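Local coordinates for protein glycerophosphoryl diester phosphodiesterase (Agrobacterium tumefaciens str. C58, PDB 3KS6) that belongs to the glycerophosphoryl diester phosphodiesterase family, folds as a TIM barrel and carries a bound magnesium ion, at residues A[170-184]-A[195-207]. Numbering follows the deposited sequence. Where two conformers were deposited one is given.
Sequences PGAVIETAIAHSIHE and GLMAQVQAAGLDF
I174 and L205 lead an apolar contact between neighbouring outer helices of the TIM barrel, which passes at the C-terminal end of both segments into the first pairing of parallel strands 184-188 and 206-210. Helices 170-179 and 195-202 lie 31° from parallel. I174, midway along the seam, splits its branches between neighbours: chi1 of -68° sets CG1 beside the backbone N and CG2 anti to it, so CG2 presses tightly on the small A203 CB at 3.3 Å, while CD1 meets Q199 CG at 3.6 Å. Q199 is extended, crossing I174, and its amide lies against the P170 ring and G171 without a hydrogen bond across the contact, as suits an exposed glutamine. G204, with positive phi, closes its helix in a Schellman motif. L205 CD1 packs on A177 CB at 4.1 Å; the small alanine lets the leucine approach. At the strands, D206 N donates an almost straight bond to H183 O (2.8 Å, 174°), and one water links H183 O to G204 O. The carboxylates of E184 and D206 come close, OE1 to OD2 4.2 Å, yet both form salt bridges with K227. That shared lysine probably offsets their repulsion, so apolar packing joins the helices, a backbone bond joins the strands, and K227 bridges the carboxylates.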
loop_
_atom_site.group_PDB
_atom_site.type_symbol
_atom_site.label_atom_id
_atom_site.label_comp_id
_atom_site.label_asym_id
_atom_site.label_seq_id
_atom_site.Cartn_x
_atom_site.Cartn_y
_atom_site.Cartn_z
ATOM N N PRO A 170 -14.636 13.020 10.996
ATOM C CA PRO A 170 -13.677 12.249 11.768
ATOM C C PRO A 170 -14.257 11.450 12.923
ATOM O O PRO A 170 -13.784 10.366 13.201
ATOM C CB PRO A 170 -12.680 13.303 12.263
ATOM C CG PRO A 170 -13.329 14.594 12.080
ATOM C CD PRO A 170 -14.281 14.450 10.970
ATOM N N GLY A 171 -15.277 11.990 13.589
ATOM C CA GLY A 171 -15.894 11.282 14.701
ATOM C C GLY A 171 -16.445 9.936 14.290
ATOM O O GLY A 171 -16.160 8.928 14.959
ATOM N N ALA A 172 -17.181 9.931 13.167
ATOM C CA ALA A 172 -17.810 8.706 12.627
ATOM C C ALA A 172 -16.787 7.791 11.976
ATOM O O ALA A 172 -16.973 6.549 11.977
ATOM C CB ALA A 172 -18.910 9.029 11.659
ATOM N N VAL A 173 -15.736 8.360 11.392
ATOM C CA VAL A 173 -14.646 7.503 10.882
ATOM C C VAL A 173 -14.048 6.708 12.043
ATOM O O VAL A 173 -13.838 5.500 11.953
ATOM C CB VAL A 173 -13.552 8.287 10.142
ATOM C CG1 VAL A 173 -12.249 7.416 9.968
ATOM C CG2 VAL A 173 -14.054 8.796 8.792
ATOM N N ILE A 174 -13.819 7.384 13.171
ATOM C CA ILE A 174 -13.240 6.764 14.333
ATOM C C ILE A 174 -14.205 5.736 14.939
ATOM O O ILE A 174 -13.769 4.629 15.270
ATOM C CB ILE A 174 -12.776 7.847 15.386
ATOM C CG1 ILE A 174 -11.595 8.636 14.810
ATOM C CG2 ILE A 174 -12.406 7.203 16.727
ATOM C CD1 ILE A 174 -11.331 9.992 15.543
ATOM N N GLU A 175 -15.497 6.095 15.044
ATOM C CA GLU A 175 -16.552 5.167 15.505
ATOM C C GLU A 175 -16.482 3.851 14.735
ATOM O O GLU A 175 -16.518 2.749 15.303
ATOM C CB GLU A 175 -17.963 5.719 15.182
ATOM C CG GLU A 175 -18.487 6.889 15.995
ATOM C CD GLU A 175 -19.750 7.538 15.377
ATOM O OE1 GLU A 175 -20.343 7.001 14.388
ATOM O OE2 GLU A 175 -20.141 8.611 15.898
ATOM N N THR A 176 -16.436 4.011 13.420
ATOM C CA THR A 176 -16.500 2.923 12.485
ATOM C C THR A 176 -15.302 2.000 12.597
ATOM O O THR A 176 -15.431 0.760 12.653
ATOM C CB THR A 176 -16.649 3.471 11.048
ATOM O OG1 THR A 176 -17.815 4.303 10.998
ATOM C CG2 THR A 176 -16.764 2.326 10.040
ATOM N N ALA A 177 -14.123 2.590 12.679
ATOM C CA ALA A 177 -12.921 1.798 12.873
ATOM C C ALA A 177 -13.015 0.974 14.169
ATOM O O ALA A 177 -12.732 -0.212 14.168
ATOM C CB ALA A 177 -11.666 2.706 12.889
ATOM N N ILE A 178 -13.440 1.591 15.260
ATOM C CA ILE A 178 -13.545 0.909 16.531
ATOM C C ILE A 178 -14.548 -0.250 16.457
ATOM O O ILE A 178 -14.252 -1.356 16.939
ATOM C CB ILE A 178 -13.896 1.902 17.671
ATOM C CG1 ILE A 178 -12.676 2.820 17.922
ATOM C CG2 ILE A 178 -14.278 1.148 18.959
ATOM C CD1 ILE A 178 -13.012 4.023 18.801
ATOM N N ALA A 179 -15.698 0.003 15.834
ATOM C CA ALA A 179 -16.781 -0.981 15.701
ATOM C C ALA A 179 -16.311 -2.197 14.909
ATOM O O ALA A 179 -16.791 -3.333 15.117
ATOM C CB ALA A 179 -17.958 -0.367 15.033
ATOM N N HIS A 180 -15.370 -1.960 14.015
ATOM C CA HIS A 180 -14.797 -3.023 13.181
ATOM C C HIS A 180 -13.438 -3.588 13.647
ATOM O O HIS A 180 -12.763 -4.341 12.898
ATOM C CB HIS A 180 -14.683 -2.474 11.793
ATOM C CG HIS A 180 -16.000 -2.409 11.087
ATOM N ND1 HIS A 180 -16.384 -3.368 10.167
ATOM C CD2 HIS A 180 -17.038 -1.552 11.200
ATOM C CE1 HIS A 180 -17.590 -3.072 9.714
ATOM N NE2 HIS A 180 -18.013 -1.979 10.328
ATOM N N SER A 181 -13.077 -3.278 14.875
ATOM C CA SER A 181 -11.811 -3.751 15.462
ATOM C C SER A 181 -10.596 -3.410 14.609
ATOM O O SER A 181 -9.663 -4.221 14.499
ATOM C CB SER A 181 -11.832 -5.264 15.736
ATOM O OG SER A 181 -12.888 -5.599 16.602
ATOM N N ILE A 182 -10.594 -2.200 14.051
ATOM C CA ILE A 182 -9.479 -1.667 13.264
ATOM C C ILE A 182 -8.692 -0.765 14.222
ATOM O O ILE A 182 -9.283 0.070 14.909
ATOM C CB ILE A 182 -10.008 -0.890 11.983
ATOM C CG1 ILE A 182 -10.744 -1.880 11.037
ATOM C CG2 ILE A 182 -8.886 -0.190 11.236
ATOM C CD1 ILE A 182 -11.641 -1.223 10.022
ATOM N N HIS A 183 -7.375 -0.929 14.235
ATOM C CA HIS A 183 -6.502 -0.228 15.171
ATOM C C HIS A 183 -5.647 0.847 14.539
ATOM O O HIS A 183 -4.909 1.519 15.258
ATOM C CB HIS A 183 -5.611 -1.237 15.872
ATOM C CG HIS A 183 -6.385 -2.353 16.487
ATOM N ND1 HIS A 183 -7.311 -2.139 17.482
ATOM C CD2 HIS A 183 -6.417 -3.676 16.214
ATOM C CE1 HIS A 183 -7.864 -3.290 17.816
ATOM N NE2 HIS A 183 -7.348 -4.236 17.052
ATOM N N GLU A 184 -5.781 1.044 13.218
ATOM C CA GLU A 184 -5.008 2.029 12.505
ATOM C C GLU A 184 -5.759 2.482 11.261
ATOM O O GLU A 184 -6.385 1.647 10.593
ATOM C CB GLU A 184 -3.678 1.413 12.055
ATOM C CG GLU A 184 -2.783 2.370 11.305
ATOM C CD GLU A 184 -1.378 1.856 11.007
ATOM O OE1 GLU A 184 -0.941 0.815 11.548
ATOM O OE2 GLU A 184 -0.696 2.525 10.196
ATOM N N GLY A 195 -4.887 18.400 14.526
ATOM C CA GLY A 195 -6.156 18.126 15.201
ATOM C C GLY A 195 -6.695 16.743 14.855
ATOM O O GLY A 195 -7.213 16.058 15.720
ATOM N N LEU A 196 -6.663 16.390 13.581
ATOM C CA LEU A 196 -7.117 15.049 13.161
ATOM C C LEU A 196 -6.282 13.959 13.802
ATOM O O LEU A 196 -6.809 13.001 14.354
ATOM C CB LEU A 196 -7.065 14.888 11.652
ATOM C CG LEU A 196 -7.574 13.523 11.147
ATOM C CD1 LEU A 196 -9.008 13.322 11.578
ATOM C CD2 LEU A 196 -7.388 13.364 9.621
HETATM N N MSE A 197 -4.976 14.105 13.740
HETATM C CA MSE A 197 -4.107 13.110 14.343
HETATM C C MSE A 197 -4.352 12.946 15.832
HETATM O O MSE A 197 -4.363 11.830 16.342
HETATM C CB MSE A 197 -2.629 13.440 14.041
HETATM C CG MSE A 197 -1.660 12.533 14.735
HETATM SE SE MSE A 197 0.149 12.944 14.153
HETATM C CE MSE A 197 1.074 11.974 15.498
ATOM N N ALA A 198 -4.535 14.057 16.538
ATOM C CA ALA A 198 -4.844 14.027 17.946
ATOM C C ALA A 198 -6.147 13.308 18.226
ATOM O O ALA A 198 -6.212 12.475 19.124
ATOM C CB ALA A 198 -4.899 15.494 18.520
ATOM N N GLN A 199 -7.198 13.646 17.478
ATOM C CA GLN A 199 -8.500 13.021 17.685
ATOM C C GLN A 199 -8.421 11.490 17.483
ATOM O O GLN A 199 -8.990 10.696 18.282
ATOM C CB GLN A 199 -9.521 13.645 16.739
ATOM C CG GLN A 199 -10.923 13.197 17.072
ATOM C CD GLN A 199 -11.948 13.820 16.206
ATOM O OE1 GLN A 199 -11.668 14.739 15.450
ATOM N NE2 GLN A 199 -13.195 13.330 16.337
ATOM N N VAL A 200 -7.717 11.087 16.423
ATOM C CA VAL A 200 -7.545 9.676 16.082
ATOM C C VAL A 200 -6.728 8.954 17.206
ATOM O O VAL A 200 -7.119 7.919 17.724
ATOM C CB VAL A 200 -6.893 9.535 14.696
ATOM C CG1 VAL A 200 -6.485 8.122 14.424
ATOM C CG2 VAL A 200 -7.825 10.079 13.592
ATOM N N GLN A 201 -5.612 9.538 17.604
ATOM C CA GLN A 201 -4.805 8.923 18.667
ATOM C C GLN A 201 -5.466 8.894 20.039
ATOM O O GLN A 201 -5.259 7.961 20.809
ATOM C CB GLN A 201 -3.421 9.586 18.690
ATOM C CG GLN A 201 -2.648 9.272 17.450
ATOM C CD GLN A 201 -1.249 9.807 17.484
ATOM O OE1 GLN A 201 -0.930 10.717 18.254
ATOM N NE2 GLN A 201 -0.411 9.270 16.621
ATOM N N ALA A 202 -6.297 9.894 20.331
ATOM C CA ALA A 202 -7.016 9.975 21.601
ATOM C C ALA A 202 -8.031 8.836 21.707
ATOM O O ALA A 202 -8.361 8.407 22.809
ATOM C CB ALA A 202 -7.733 11.326 21.748
ATOM N N ALA A 203 -8.473 8.319 20.552
ATOM C CA ALA A 203 -9.369 7.158 20.485
ATOM C C ALA A 203 -8.637 5.807 20.529
ATOM O O ALA A 203 -9.259 4.715 20.436
ATOM C CB ALA A 203 -10.254 7.268 19.188
ATOM N N GLY A 204 -7.325 5.852 20.673
ATOM C CA GLY A 204 -6.537 4.640 20.755
ATOM C C GLY A 204 -6.033 4.077 19.441
ATOM O O GLY A 204 -5.384 3.019 19.436
ATOM N N LEU A 205 -6.276 4.796 18.340
ATOM C CA LEU A 205 -5.940 4.338 17.009
ATOM C C LEU A 205 -4.622 4.873 16.534
ATOM O O LEU A 205 -4.257 6.014 16.871
ATOM C CB LEU A 205 -7.012 4.821 16.021
ATOM C CG LEU A 205 -8.473 4.392 16.215
ATOM C CD1 LEU A 205 -9.321 5.098 15.182
ATOM C CD2 LEU A 205 -8.632 2.872 16.151
ATOM N N ASP A 206 -3.903 4.089 15.737
ATOM C CA ASP A 206 -2.673 4.598 15.136
ATOM C C ASP A 206 -3.041 5.447 13.919
ATOM O O ASP A 206 -4.093 5.267 13.316
ATOM C CB ASP A 206 -1.727 3.487 14.683
ATOM C CG ASP A 206 -0.961 2.839 15.831
ATOM O OD1 ASP A 206 -0.937 3.403 16.932
ATOM O OD2 ASP A 206 -0.390 1.752 15.611
ATOM N N PHE A 207 -2.159 6.374 13.567
ATOM C CA PHE A 207 -2.440 7.366 12.527
ATOM C C PHE A 207 -1.294 7.476 11.547
ATOM O O PHE A 207 -0.185 7.850 11.916
ATOM C CB PHE A 207 -2.690 8.766 13.157
ATOM C CG PHE A 207 -3.052 9.849 12.130
ATOM C CD1 PHE A 207 -4.368 9.987 11.663
ATOM C CD2 PHE A 207 -2.093 10.715 11.649
ATOM C CE1 PHE A 207 -4.703 10.951 10.734
ATOM C CE2 PHE A 207 -2.424 11.703 10.705
ATOM C CZ PHE A 207 -3.720 11.804 10.236
HETATM O O HOH W 1 -7.141 0.438 18.700
HETATM O O HOH W 2 -4.118 1.042 17.919
#